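Local coordinates for multiheme cytochrome cf (Carboxydothermus ferrireducens DSM 11255, PDB 6QVM), which probably carries electrons through its chain of c-type hemes to insoluble extracellular Fe(III), while seated in the S-layer of the cell, at residues A[129-134]-A[166-171]. Numbering follows the deposited sequence.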
ATOM      1  N   LYS A 129      49.679  -7.557  -2.914  1.00 49.11           N
ATOM      2  CA  LYS A 129      49.829  -7.263  -1.495  1.00 51.09           C
ATOM      3  C   LYS A 129      49.901  -5.766  -1.232  1.00 56.20           C
ATOM      4  O   LYS A 129      49.436  -5.297  -0.186  1.00 64.75           O
ATOM      5  CB  LYS A 129      51.074  -7.973  -0.965  1.00 54.32           C
ATOM      6  CG  LYS A 129      51.240  -7.964   0.544  1.00 48.66           C
ATOM      7  CD  LYS A 129      52.012  -9.196   0.973  1.00 60.01           C
ATOM      8  CE  LYS A 129      52.438  -9.138   2.423  1.00 51.49           C
ATOM      9  NZ  LYS A 129      53.140 -10.395   2.797  1.00 67.33           N
ATOM     10  N   GLN A 130      50.458  -4.995  -2.167  1.00 56.98           N
ATOM     11  CA  GLN A 130      50.609  -3.568  -1.918  1.00 58.67           C
ATOM     12  C   GLN A 130      49.313  -2.814  -2.186  1.00 57.41           C
ATOM     13  O   GLN A 130      48.998  -1.859  -1.471  1.00 57.45           O
ATOM     14  CB  GLN A 130      51.753  -2.992  -2.754  1.00 55.57           C
ATOM     15  CG  GLN A 130      51.514  -2.993  -4.260  1.00 57.93           C
ATOM     16  CD  GLN A 130      52.670  -2.401  -5.032  1.00 64.73           C
ATOM     17  OE1 GLN A 130      53.059  -1.255  -4.811  1.00 55.56           O
ATOM     18  NE2 GLN A 130      53.240  -3.187  -5.936  1.00 52.23           N
ATOM     19  N   ARG A 131      48.538  -3.230  -3.188  1.00 56.31           N
ATOM     20  CA  ARG A 131      47.291  -2.521  -3.435  1.00 63.26           C
ATOM     21  C   ARG A 131      46.168  -3.007  -2.529  1.00 59.28           C
ATOM     22  O   ARG A 131      45.191  -2.280  -2.324  1.00 59.82           O
ATOM     23  CB  ARG A 131      46.907  -2.616  -4.911  1.00 67.93           C
ATOM     24  CG  ARG A 131      47.275  -1.332  -5.650  1.00 71.19           C
ATOM     25  CD  ARG A 131      47.008  -1.337  -7.133  1.00 73.78           C
ATOM     26  NE  ARG A 131      45.637  -0.966  -7.492  1.00 74.25           N
ATOM     27  CZ  ARG A 131      45.079   0.223  -7.255  1.00 68.34           C
ATOM     28  NH1 ARG A 131      43.835   0.466  -7.642  1.00 71.95           N
ATOM     29  NH2 ARG A 131      45.755   1.175  -6.630  1.00 55.31           N
ATOM     30  N   LEU A 132      46.290  -4.212  -1.968  1.00 53.91           N
ATOM     31  CA  LEU A 132      45.406  -4.585  -0.871  1.00 52.61           C
ATOM     32  C   LEU A 132      45.623  -3.673   0.328  1.00 51.26           C
ATOM     33  O   LEU A 132      44.661  -3.260   0.985  1.00 55.73           O
ATOM     34  CB  LEU A 132      45.624  -6.043  -0.473  1.00 53.20           C
ATOM     35  CG  LEU A 132      44.874  -6.493   0.788  1.00 48.28           C
ATOM     36  CD1 LEU A 132      43.366  -6.453   0.565  1.00 38.20           C
ATOM     37  CD2 LEU A 132      45.322  -7.878   1.238  1.00 55.58           C
ATOM     38  N   ALA A 133      46.884  -3.350   0.631  1.00 50.02           N
ATOM     39  CA  ALA A 133      47.173  -2.426   1.722  1.00 59.32           C
ATOM     40  C   ALA A 133      46.635  -1.032   1.426  1.00 62.58           C
ATOM     41  O   ALA A 133      46.239  -0.311   2.348  1.00 65.50           O
ATOM     42  CB  ALA A 133      48.677  -2.377   1.985  1.00 59.31           C
ATOM     43  N   TYR A 134      46.612  -0.639   0.151  1.00 66.54           N
ATOM     44  CA  TYR A 134      46.051   0.653  -0.231  1.00 67.41           C
ATOM     45  C   TYR A 134      44.535   0.655  -0.081  1.00 60.69           C
ATOM     46  O   TYR A 134      43.967   1.511   0.610  1.00 64.89           O
ATOM     47  CB  TYR A 134      46.462   0.983  -1.666  1.00 73.34           C
ATOM     48  CG  TYR A 134      45.863   2.254  -2.227  1.00 81.27           C
ATOM     49  CD1 TYR A 134      46.170   3.495  -1.677  1.00 79.03           C
ATOM     50  CD2 TYR A 134      45.016   2.215  -3.331  1.00 81.78           C
ATOM     51  CE1 TYR A 134      45.634   4.660  -2.202  1.00 73.63           C
ATOM     52  CE2 TYR A 134      44.477   3.371  -3.863  1.00 80.51           C
ATOM     53  CZ  TYR A 134      44.788   4.590  -3.297  1.00 70.38           C
ATOM     54  OH  TYR A 134      44.250   5.741  -3.827  1.00 75.03           O
ATOM     55  N   ALA A 166      52.505   5.287  -3.993  1.00 82.74           N
ATOM     56  CA  ALA A 166      51.184   5.374  -3.383  1.00 82.89           C
ATOM     57  C   ALA A 166      51.021   4.374  -2.241  1.00 84.03           C
ATOM     58  O   ALA A 166      50.453   4.704  -1.195  1.00 74.27           O
ATOM     59  CB  ALA A 166      50.110   5.161  -4.448  1.00 77.45           C
ATOM     60  N   ASN A 167      51.544   3.161  -2.408  1.00 87.90           N
ATOM     61  CA  ASN A 167      51.276   2.060  -1.494  1.00 77.14           C
ATOM     62  C   ASN A 167      52.342   1.884  -0.417  1.00 78.18           C
ATOM     63  O   ASN A 167      52.202   0.995   0.427  1.00 78.20           O
ATOM     64  CB  ASN A 167      51.139   0.754  -2.287  1.00 60.82           C
ATOM     65  CG  ASN A 167      50.294   0.911  -3.537  1.00 58.62           C
ATOM     66  OD1 ASN A 167      49.350   1.701  -3.567  1.00 63.27           O
ATOM     67  ND2 ASN A 167      50.638   0.172  -4.582  1.00 57.73           N
ATOM     68  N   GLN A 168      53.388   2.714  -0.409  1.00 84.90           N
ATOM     69  CA  GLN A 168      54.542   2.446   0.447  1.00 81.19           C
ATOM     70  C   GLN A 168      54.195   2.604   1.923  1.00 71.04           C
ATOM     71  O   GLN A 168      54.379   1.680   2.722  1.00 60.47           O
ATOM     72  CB  GLN A 168      55.706   3.362   0.068  1.00 94.16           C
ATOM     73  CG  GLN A 168      56.500   2.882  -1.135  1.00100.25           C
ATOM     74  CD  GLN A 168      57.731   3.726  -1.393  1.00 83.01           C
ATOM     75  OE1 GLN A 168      57.830   4.854  -0.917  1.00 83.82           O
ATOM     76  NE2 GLN A 168      58.682   3.176  -2.137  1.00 82.23           N
ATOM     77  N   LYS A 169      53.705   3.782   2.307  1.00 73.20           N
ATOM     78  CA  LYS A 169      53.387   4.017   3.712  1.00 73.61           C
ATOM     79  C   LYS A 169      52.225   3.144   4.165  1.00 79.61           C
ATOM     80  O   LYS A 169      52.180   2.702   5.320  1.00 73.67           O
ATOM     81  CB  LYS A 169      53.078   5.492   3.938  1.00 81.77           C
ATOM     82  CG  LYS A 169      53.647   6.413   2.869  1.00 83.22           C
ATOM     83  CD  LYS A 169      53.697   7.847   3.356  1.00 85.64           C
ATOM     84  CE  LYS A 169      54.838   8.043   4.331  1.00 85.25           C
ATOM     85  NZ  LYS A 169      54.715   9.323   5.073  1.00 73.42           N
ATOM     86  N   ALA A 170      51.270   2.888   3.269  1.00 69.68           N
ATOM     87  CA  ALA A 170      50.113   2.070   3.623  1.00 68.22           C
ATOM     88  C   ALA A 170      50.526   0.637   3.924  1.00 74.53           C
ATOM     89  O   ALA A 170      50.022   0.016   4.868  1.00 63.71           O
ATOM     90  CB  ALA A 170      49.081   2.097   2.499  1.00 62.79           C
ATOM     91  N   LEU A 171      51.454   0.099   3.134  1.00 67.72           N
ATOM     92  CA  LEU A 171      51.883  -1.282   3.335  1.00 57.71           C
ATOM     93  C   LEU A 171      52.574  -1.468   4.682  1.00 57.72           C
ATOM     94  O   LEU A 171      52.490  -2.548   5.275  1.00 62.86           O
ATOM     95  CB  LEU A 171      52.801  -1.708   2.192  1.00 50.82           C
ATOM     96  CG  LEU A 171      53.235  -3.170   2.063  1.00 56.83           C
ATOM     97  CD1 LEU A 171      52.043  -4.106   2.127  1.00 47.92           C
ATOM     98  CD2 LEU A 171      53.986  -3.358   0.754  1.00 55.13           C
TER
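Ala133, Ala170 and Leu171 pack helix 129-139 against helix 165-176 in an apolar helix-helix contact, with an amide-amide hydrogen bond between Gln130 and Asn167 beside it. The contact lies in a heme-free, largely helical part of the chain, probably the S-layer-binding module. The centre of the contact is about 50 Å from the centre of the chain. The short helix axes cross at 74° and approach to 8.1 Å. Alanines make this closeness possible: Ala133 CB rests 3.6 Å from Leu171 CA, and Ala170 CB lies 3.7 Å from Ala133 O. Leu171 CG is anti to its backbone N (chi1 -172°), which lets CD1 meet both Ala133 CB and the carbonyl oxygen of Lys129.

Asn167 reaches across between Gln130 and Tyr134. Its ND2 donates to Gln130 OE1 at 2.8 Å, fairly straight at the hydrogen. The acceptor lies close to the Asn167 amide plane, but the donor stands above the Gln130 carbonyl plane, and the two amides are nearly perpendicular. The same OE1 also accepts from the backbone N of Ala164, so two bonds grip it. On the other branch, Asn167 OD1 sits 3.5 Å from Tyr134 CB and approaches the ring obliquely. Replacing Asn167 by an alanine is likely to leave Gln130 OE1 without one of its two donors and to open a gap beside Tyr134 CB.

The charged ends of Arg131 and Lys129 turn to other parts of the fold. Arg131 NE forms a salt bridge with Glu102 of helix 102-113, and Lys129 NZ bonds to Ser181 O, just before strand 183-185. Leu171 also touches Pro193, in the loop between strand 188-190 and helix 199-212.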